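Local coordinates for stage III sporulation protein AF (Bacillus subtilis, PDB 6DCS) that is a membrane-associated component of the channel essential for sporulation, in which its ring-building-motif domain probably helps form a ring, at residues Phe31-Lys37 with Tyr61-Ser65. Residues are numbered along the deposited sequence; the frame is centred on the assembly and turned at random.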
loop_
_atom_site.group_PDB
_atom_site.type_symbol
_atom_site.label_atom_id
_atom_site.label_comp_id
_atom_site.label_asym_id
_atom_site.label_seq_id
_atom_site.Cartn_x
_atom_site.Cartn_y
_atom_site.Cartn_z
ATOM N N PHE A 31 -9.560 -6.235 -3.577
ATOM C CA PHE A 31 -9.486 -5.142 -4.555
ATOM C C PHE A 31 -9.159 -5.721 -5.930
ATOM O O PHE A 31 -8.112 -5.414 -6.508
ATOM C CB PHE A 31 -8.444 -4.079 -4.199
ATOM C CG PHE A 31 -8.648 -3.391 -2.881
ATOM C CD1 PHE A 31 -8.984 -2.046 -2.841
ATOM C CD2 PHE A 31 -8.384 -4.041 -1.691
ATOM C CE1 PHE A 31 -9.123 -1.391 -1.630
ATOM C CE2 PHE A 31 -8.523 -3.390 -0.485
ATOM C CZ PHE A 31 -8.891 -2.069 -0.452
ATOM N N SER A 32 -10.039 -6.569 -6.448
ATOM C CA SER A 32 -9.978 -6.957 -7.853
ATOM C C SER A 32 -10.859 -6.032 -8.679
ATOM O O SER A 32 -10.375 -5.328 -9.572
ATOM C CB SER A 32 -10.425 -8.415 -8.019
ATOM O OG SER A 32 -9.820 -9.035 -9.141
ATOM N N HIS A 33 -12.141 -5.978 -8.321
ATOM C CA HIS A 33 -13.200 -5.366 -9.116
ATOM C C HIS A 33 -13.659 -4.098 -8.386
ATOM O O HIS A 33 -14.844 -3.952 -8.026
ATOM C CB HIS A 33 -14.337 -6.352 -9.267
ATOM C CG HIS A 33 -14.499 -7.244 -8.062
ATOM N ND1 HIS A 33 -13.632 -8.280 -7.768
ATOM C CD2 HIS A 33 -15.398 -7.217 -7.045
ATOM C CE1 HIS A 33 -14.003 -8.865 -6.640
ATOM N NE2 HIS A 33 -15.077 -8.241 -6.183
ATOM N N ASP A 34 -12.700 -3.188 -8.177
ATOM C CA ASP A 34 -12.865 -2.101 -7.210
ATOM C C ASP A 34 -12.310 -0.816 -7.808
ATOM O O ASP A 34 -11.670 -0.833 -8.862
ATOM C CB ASP A 34 -12.159 -2.405 -5.870
ATOM C CG ASP A 34 -12.967 -3.336 -4.956
ATOM O OD1 ASP A 34 -13.092 -2.998 -3.762
ATOM O OD2 ASP A 34 -13.467 -4.384 -5.417
ATOM N N GLU A 35 -12.560 0.309 -7.121
ATOM C CA GLU A 35 -11.929 1.573 -7.510
ATOM C C GLU A 35 -10.436 1.428 -7.599
ATOM O O GLU A 35 -9.800 1.930 -8.523
ATOM C CB GLU A 35 -12.189 2.684 -6.501
ATOM C CG GLU A 35 -11.575 4.041 -6.877
ATOM C CD GLU A 35 -12.357 5.287 -6.356
ATOM O OE1 GLU A 35 -12.837 5.267 -5.202
ATOM O OE2 GLU A 35 -12.589 6.221 -7.165
ATOM N N TYR A 36 -9.853 0.764 -6.627
ATOM C CA TYR A 36 -8.419 0.803 -6.446
ATOM C C TYR A 36 -7.834 -0.562 -6.736
ATOM O O TYR A 36 -8.467 -1.597 -6.505
ATOM C CB TYR A 36 -8.071 1.279 -5.040
ATOM C CG TYR A 36 -8.149 2.779 -4.949
ATOM C CD1 TYR A 36 -8.091 3.425 -3.731
ATOM C CD2 TYR A 36 -8.255 3.558 -6.097
ATOM C CE1 TYR A 36 -8.156 4.809 -3.642
ATOM C CE2 TYR A 36 -8.317 4.949 -6.023
ATOM C CZ TYR A 36 -8.274 5.568 -4.788
ATOM O OH TYR A 36 -8.331 6.944 -4.675
ATOM N N LYS A 37 -6.651 -0.532 -7.312
ATOM C CA LYS A 37 -5.902 -1.715 -7.672
ATOM C C LYS A 37 -4.611 -1.660 -6.876
ATOM O O LYS A 37 -3.919 -0.635 -6.874
ATOM C CB LYS A 37 -5.646 -1.724 -9.183
ATOM C CG LYS A 37 -5.826 -3.058 -9.918
ATOM C CD LYS A 37 -4.448 -3.611 -10.296
ATOM C CE LYS A 37 -4.474 -5.031 -10.843
ATOM N NZ LYS A 37 -3.094 -5.607 -10.761
ATOM N N TYR A 61 0.987 0.766 -2.757
ATOM C CA TYR A 61 0.739 1.822 -3.725
ATOM C C TYR A 61 -0.532 1.451 -4.469
ATOM O O TYR A 61 -0.578 0.410 -5.132
ATOM C CB TYR A 61 1.947 1.982 -4.664
ATOM C CG TYR A 61 3.219 2.464 -3.944
ATOM C CD1 TYR A 61 4.011 1.584 -3.213
ATOM C CD2 TYR A 61 3.603 3.798 -3.977
ATOM C CE1 TYR A 61 5.152 2.022 -2.534
ATOM C CE2 TYR A 61 4.724 4.236 -3.310
ATOM C CZ TYR A 61 5.509 3.353 -2.585
ATOM O OH TYR A 61 6.647 3.829 -1.917
ATOM N N MET A 62 -1.572 2.278 -4.315
ATOM C CA MET A 62 -2.917 1.965 -4.785
ATOM C C MET A 62 -3.167 2.657 -6.110
ATOM O O MET A 62 -2.827 3.830 -6.271
ATOM C CB MET A 62 -3.963 2.399 -3.764
ATOM C CG MET A 62 -4.089 1.453 -2.569
ATOM S SD MET A 62 -3.943 -0.305 -2.938
ATOM C CE MET A 62 -5.574 -0.647 -3.620
ATOM N N ALA A 63 -3.755 1.969 -7.004
ATOM C CA ALA A 63 -3.823 2.372 -8.401
ATOM C C ALA A 63 -5.166 3.010 -8.733
ATOM O O ALA A 63 -6.176 2.715 -8.088
ATOM C CB ALA A 63 -3.598 1.164 -9.310
ATOM N N PRO A 64 -5.199 3.874 -9.754
ATOM C CA PRO A 64 -6.471 4.533 -10.111
ATOM C C PRO A 64 -7.547 3.574 -10.608
ATOM O O PRO A 64 -8.709 3.703 -10.206
ATOM C CB PRO A 64 -6.047 5.525 -11.202
ATOM C CG PRO A 64 -4.797 4.930 -11.788
ATOM C CD PRO A 64 -4.088 4.315 -10.619
ATOM N N SER A 65 -7.187 2.629 -11.485
ATOM C CA SER A 65 -8.106 1.653 -12.091
ATOM C C SER A 65 -9.227 2.322 -12.898
ATOM O O SER A 65 -10.329 1.780 -13.020
ATOM C CB SER A 65 -8.681 0.686 -11.043
ATOM O OG SER A 65 -9.978 1.060 -10.602
#
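The methyl end of M62 is what F31 and Y36 have in common. CE lies 3.5 Å from CB of Y36 and 3.8 Å from CD1 of F31, so it touches the root of one aromatic side chain and the ring of the other. M62 gets there by bending: CG stands beside its own backbone N (chi1 -77°), and two further turns, at chi2 and chi3, fold the thioether over toward the loop instead of letting it run straight out. F31 and M62 cross at about a right angle, with CE set obliquely to the F31 ring.

The Y36 ring lies alongside the backbone of 63-64, with the carbonyl O of P64 near its plane at the edge, 4.1 Å from CD2. O of A63 accepts a CA-H...O contact from Y36 CA at 3.4 Å, as well as a weak hydrogen bond from K37 N at 3.4 Å. The firmer link is A63 N to K37 O, 2.6 Å long but bent.

The contact joins the loop after helix 11-30, where strand 37-45 starts, to the C-terminal end of its antiparallel neighbour 55-63, within the helix-strand-strand-helix-strand order of this ring-building-motif domain. Helix 81-106 packs under the apolar group: I98 touches Y36 and M62, Q101 touches F31, and M117, just past strand 113-116, reaches both Y36 and M62. Trimming Y36 to an alanine would keep CB against the methionine methyl but would probably leave I98, M117 and the backbone carbonyls of A63 and P64 without the ring beside them.

On the sheet face that K37 and A63 share, their CB atoms meet at 3.5 Å, after which the lysine chain bends at chi2 and carries its amine away from residues 61-65.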